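Glycosyl hydrolase family 10 (Prevotella bryantii, PDB 4MGQ) is a calcium-binding carbohydrate-binding module from a larger enzyme that probably hydrolyses internal beta-1,4-xylosidic linkages in xylan. Local coordinates at residues D32-L43 with A98-L109. Residues are numbered along the deposited sequence; the frame is centred on the assembly and turned at random.
Sequences DRELYVNPTTEL and ALKQLRFELGTL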
# COMPACT_ATOMS: atom_id res chain seq x y z
N ASP A 32 0.04 -8.50 14.43
CA ASP A 32 -1.19 -8.19 15.16
C ASP A 32 -2.08 -7.17 14.45
O ASP A 32 -3.21 -6.93 14.87
CB ASP A 32 -0.87 -7.69 16.58
CG ASP A 32 -0.29 -8.79 17.46
OD1 ASP A 32 -0.56 -9.97 17.19
OD2 ASP A 32 0.44 -8.46 18.43
N ARG A 33 -1.55 -6.56 13.40
CA ARG A 33 -2.32 -5.62 12.60
C ARG A 33 -1.78 -5.72 11.19
O ARG A 33 -0.64 -5.33 10.94
CB ARG A 33 -2.18 -4.19 13.14
CG ARG A 33 -3.08 -3.16 12.45
CD ARG A 33 -2.69 -1.73 12.83
NE ARG A 33 -3.00 -1.41 14.23
CZ ARG A 33 -2.11 -1.05 15.15
NH1 ARG A 33 -0.82 -0.99 14.86
NH2 ARG A 33 -2.51 -0.77 16.39
N GLU A 34 -2.58 -6.28 10.28
CA GLU A 34 -2.11 -6.47 8.91
C GLU A 34 -3.10 -5.92 7.89
O GLU A 34 -4.31 -5.96 8.08
CB GLU A 34 -1.85 -7.96 8.63
CG GLU A 34 -0.68 -8.54 9.44
CD GLU A 34 -0.33 -9.99 9.10
OE1 GLU A 34 -0.96 -10.60 8.22
OE2 GLU A 34 0.60 -10.54 9.73
N LEU A 35 -2.53 -5.39 6.81
CA LEU A 35 -3.25 -4.89 5.66
C LEU A 35 -2.78 -5.66 4.42
O LEU A 35 -1.58 -5.82 4.21
CB LEU A 35 -3.01 -3.39 5.49
CG LEU A 35 -3.57 -2.72 4.24
CD1 LEU A 35 -5.08 -2.67 4.29
CD2 LEU A 35 -2.97 -1.32 4.07
N TYR A 36 -3.73 -6.12 3.61
CA TYR A 36 -3.43 -6.99 2.48
C TYR A 36 -3.85 -6.40 1.15
O TYR A 36 -4.91 -5.79 1.06
CB TYR A 36 -4.16 -8.31 2.63
CG TYR A 36 -3.82 -9.09 3.86
CD1 TYR A 36 -2.53 -9.11 4.38
CD2 TYR A 36 -4.79 -9.82 4.50
CE1 TYR A 36 -2.24 -9.85 5.52
CE2 TYR A 36 -4.51 -10.55 5.63
CZ TYR A 36 -3.24 -10.57 6.13
OH TYR A 36 -2.99 -11.31 7.26
N VAL A 37 -3.05 -6.64 0.13
CA VAL A 37 -3.49 -6.40 -1.25
C VAL A 37 -2.91 -7.50 -2.13
O VAL A 37 -1.80 -7.98 -1.88
CB VAL A 37 -3.07 -4.99 -1.73
CG1 VAL A 37 -1.56 -4.90 -1.90
CG2 VAL A 37 -3.79 -4.64 -3.04
N ASN A 38 -3.68 -7.95 -3.11
CA ASN A 38 -3.23 -9.02 -4.00
C ASN A 38 -2.91 -8.49 -5.39
O ASN A 38 -3.79 -7.91 -6.03
CB ASN A 38 -4.29 -10.12 -4.11
CG ASN A 38 -4.33 -11.04 -2.90
OD1 ASN A 38 -3.96 -10.66 -1.80
ND2 ASN A 38 -4.78 -12.28 -3.12
N PRO A 39 -1.67 -8.69 -5.87
CA PRO A 39 -1.33 -8.33 -7.25
C PRO A 39 -2.27 -9.02 -8.22
O PRO A 39 -2.67 -10.16 -7.98
CB PRO A 39 0.11 -8.84 -7.40
CG PRO A 39 0.65 -8.81 -6.00
CD PRO A 39 -0.51 -9.20 -5.13
N THR A 40 -2.63 -8.33 -9.30
CA THR A 40 -3.62 -8.86 -10.24
C THR A 40 -3.07 -9.99 -11.11
O THR A 40 -3.83 -10.73 -11.74
CB THR A 40 -4.18 -7.74 -11.14
OG1 THR A 40 -3.10 -7.04 -11.76
CG2 THR A 40 -4.99 -6.76 -10.30
N THR A 41 -1.74 -10.10 -11.16
CA THR A 41 -1.04 -11.27 -11.68
C THR A 41 -0.12 -11.78 -10.59
O THR A 41 0.56 -10.99 -9.95
CB THR A 41 -0.23 -10.94 -12.95
OG1 THR A 41 -1.13 -10.57 -14.00
CG2 THR A 41 0.60 -12.14 -13.40
N GLU A 42 -0.11 -13.09 -10.36
CA GLU A 42 0.80 -13.69 -9.39
C GLU A 42 2.26 -13.36 -9.69
O GLU A 42 2.68 -13.37 -10.85
CB GLU A 42 0.59 -15.21 -9.36
CG GLU A 42 1.47 -15.96 -8.40
CD GLU A 42 1.07 -17.42 -8.31
OE1 GLU A 42 1.45 -18.19 -9.22
OE2 GLU A 42 0.36 -17.78 -7.35
N LEU A 43 3.03 -13.02 -8.66
CA LEU A 43 4.44 -12.72 -8.86
C LEU A 43 5.21 -14.00 -9.19
O LEU A 43 4.92 -15.06 -8.63
CB LEU A 43 5.04 -12.03 -7.63
CG LEU A 43 4.20 -10.89 -7.03
CD1 LEU A 43 4.99 -10.15 -5.96
CD2 LEU A 43 3.70 -9.92 -8.11
N ALA A 98 6.55 -18.24 -6.22
CA ALA A 98 5.28 -17.67 -6.67
C ALA A 98 4.58 -16.99 -5.50
O ALA A 98 4.27 -17.64 -4.50
CB ALA A 98 4.40 -18.75 -7.27
N LEU A 99 4.31 -15.70 -5.63
CA LEU A 99 3.73 -14.92 -4.53
C LEU A 99 2.42 -14.29 -4.98
O LEU A 99 2.35 -13.71 -6.07
CB LEU A 99 4.71 -13.84 -4.08
CG LEU A 99 6.11 -14.34 -3.70
CD1 LEU A 99 7.14 -13.24 -3.85
CD2 LEU A 99 6.10 -14.89 -2.27
N LYS A 100 1.38 -14.39 -4.16
CA LYS A 100 0.07 -13.91 -4.57
C LYS A 100 -0.48 -12.76 -3.73
O LYS A 100 -1.52 -12.18 -4.08
CB LYS A 100 -0.94 -15.06 -4.57
CG LYS A 100 -1.33 -15.52 -3.19
CD LYS A 100 -2.51 -16.49 -3.24
CE LYS A 100 -2.20 -17.71 -4.10
NZ LYS A 100 -0.95 -18.42 -3.67
N GLN A 101 0.20 -12.41 -2.64
CA GLN A 101 -0.30 -11.40 -1.71
C GLN A 101 0.83 -10.53 -1.15
O GLN A 101 1.94 -11.02 -0.95
CB GLN A 101 -1.06 -12.08 -0.56
CG GLN A 101 -1.69 -11.12 0.43
CD GLN A 101 -2.46 -11.84 1.54
OE1 GLN A 101 -1.89 -12.60 2.31
NE2 GLN A 101 -3.76 -11.60 1.59
N LEU A 102 0.55 -9.24 -0.94
CA LEU A 102 1.46 -8.38 -0.17
C LEU A 102 0.87 -8.17 1.21
O LEU A 102 -0.25 -7.68 1.34
CB LEU A 102 1.65 -7.01 -0.85
CG LEU A 102 2.28 -7.02 -2.24
CD1 LEU A 102 2.50 -5.58 -2.70
CD2 LEU A 102 3.58 -7.79 -2.24
N ARG A 103 1.64 -8.53 2.23
CA ARG A 103 1.23 -8.32 3.62
C ARG A 103 1.91 -7.09 4.20
O ARG A 103 3.12 -7.10 4.37
CB ARG A 103 1.57 -9.54 4.49
CG ARG A 103 0.89 -10.84 4.02
CD ARG A 103 1.44 -12.08 4.74
NE ARG A 103 1.39 -11.92 6.19
CZ ARG A 103 2.12 -12.65 7.03
NH1 ARG A 103 2.95 -13.58 6.57
NH2 ARG A 103 2.04 -12.44 8.34
N PHE A 104 1.14 -6.04 4.49
CA PHE A 104 1.66 -4.88 5.20
C PHE A 104 1.58 -5.16 6.70
O PHE A 104 0.49 -5.31 7.25
CB PHE A 104 0.88 -3.60 4.84
CG PHE A 104 1.13 -3.09 3.43
CD1 PHE A 104 0.66 -3.80 2.33
CD2 PHE A 104 1.80 -1.89 3.22
CE1 PHE A 104 0.87 -3.33 1.03
CE2 PHE A 104 2.01 -1.40 1.92
CZ PHE A 104 1.55 -2.13 0.83
N GLU A 105 2.73 -5.25 7.34
CA GLU A 105 2.81 -5.58 8.77
C GLU A 105 2.80 -4.31 9.60
O GLU A 105 3.82 -3.62 9.70
CB GLU A 105 4.07 -6.39 9.05
CG GLU A 105 4.14 -7.67 8.23
CD GLU A 105 3.00 -8.60 8.55
OE1 GLU A 105 2.85 -8.97 9.74
OE2 GLU A 105 2.23 -8.95 7.63
N LEU A 106 1.65 -3.99 10.18
CA LEU A 106 1.47 -2.72 10.86
C LEU A 106 1.41 -2.85 12.37
O LEU A 106 1.14 -1.87 13.06
CB LEU A 106 0.20 -2.03 10.37
CG LEU A 106 0.01 -1.86 8.86
CD1 LEU A 106 -1.35 -1.23 8.56
CD2 LEU A 106 1.12 -1.00 8.28
N GLY A 107 1.64 -4.05 12.88
CA GLY A 107 1.34 -4.34 14.27
C GLY A 107 2.11 -3.54 15.30
O GLY A 107 1.57 -3.20 16.35
N THR A 108 3.38 -3.27 15.03
CA THR A 108 4.21 -2.55 16.00
C THR A 108 4.08 -1.03 15.85
O THR A 108 4.68 -0.27 16.63
CB THR A 108 5.69 -2.96 15.88
OG1 THR A 108 6.22 -2.51 14.63
CG2 THR A 108 5.84 -4.48 15.98
N LEU A 109 3.30 -0.57 14.87
CA LEU A 109 3.14 0.86 14.64
C LEU A 109 2.04 1.45 15.53
O LEU A 109 1.15 0.73 15.98
CB LEU A 109 2.81 1.14 13.17
CG LEU A 109 3.75 0.50 12.16
CD1 LEU A 109 3.30 0.91 10.74
CD2 LEU A 109 5.21 0.88 12.40
O HOH W 1 -2.01 -12.49 -6.80
O HOH W 2 1.36 -17.94 -4.59
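Glu34 and Arg103 meet in a salt bridge on one face of an antiparallel strand pair, where Arg103 NH2 lies 2.8 Å from Glu34 OE2, on the syn side but tilted 28° out of the carboxylate plane. Glu105 runs alongside Glu34 and brings its OE1 to 2.7 Å from Glu34 OE2. Arg103 also bridges to Glu105, and its NH1 is held by Gln68. The Gln101 amide stacks over one face of the Tyr36 ring, the planes 23° apart and Gln101 NE2 3.4 Å from Tyr36 CG. Strands 34-37 and 99-105 are neighbours in one sheet of the beta-sandwich of this carbohydrate-binding module, paired by reciprocal backbone bonds at Leu35-Phe104 and Val37-Leu102. Their apolar side chains turn inward, with Leu35 CB 3.9 Å from Phe104 CB, and Leu35 and Phe104 both pack on Met115 of the opposing sheet. Beyond the strand, Arg33, bent at chi3 (-70°), swings NH1 onto the carbonyls of Leu106 and Leu109, tying down the type I turn 106-109. At the other end, a water donates to both Pro39 O and Lys100 O beside the classic bulge of Lys100 and Gln101 against Gln68.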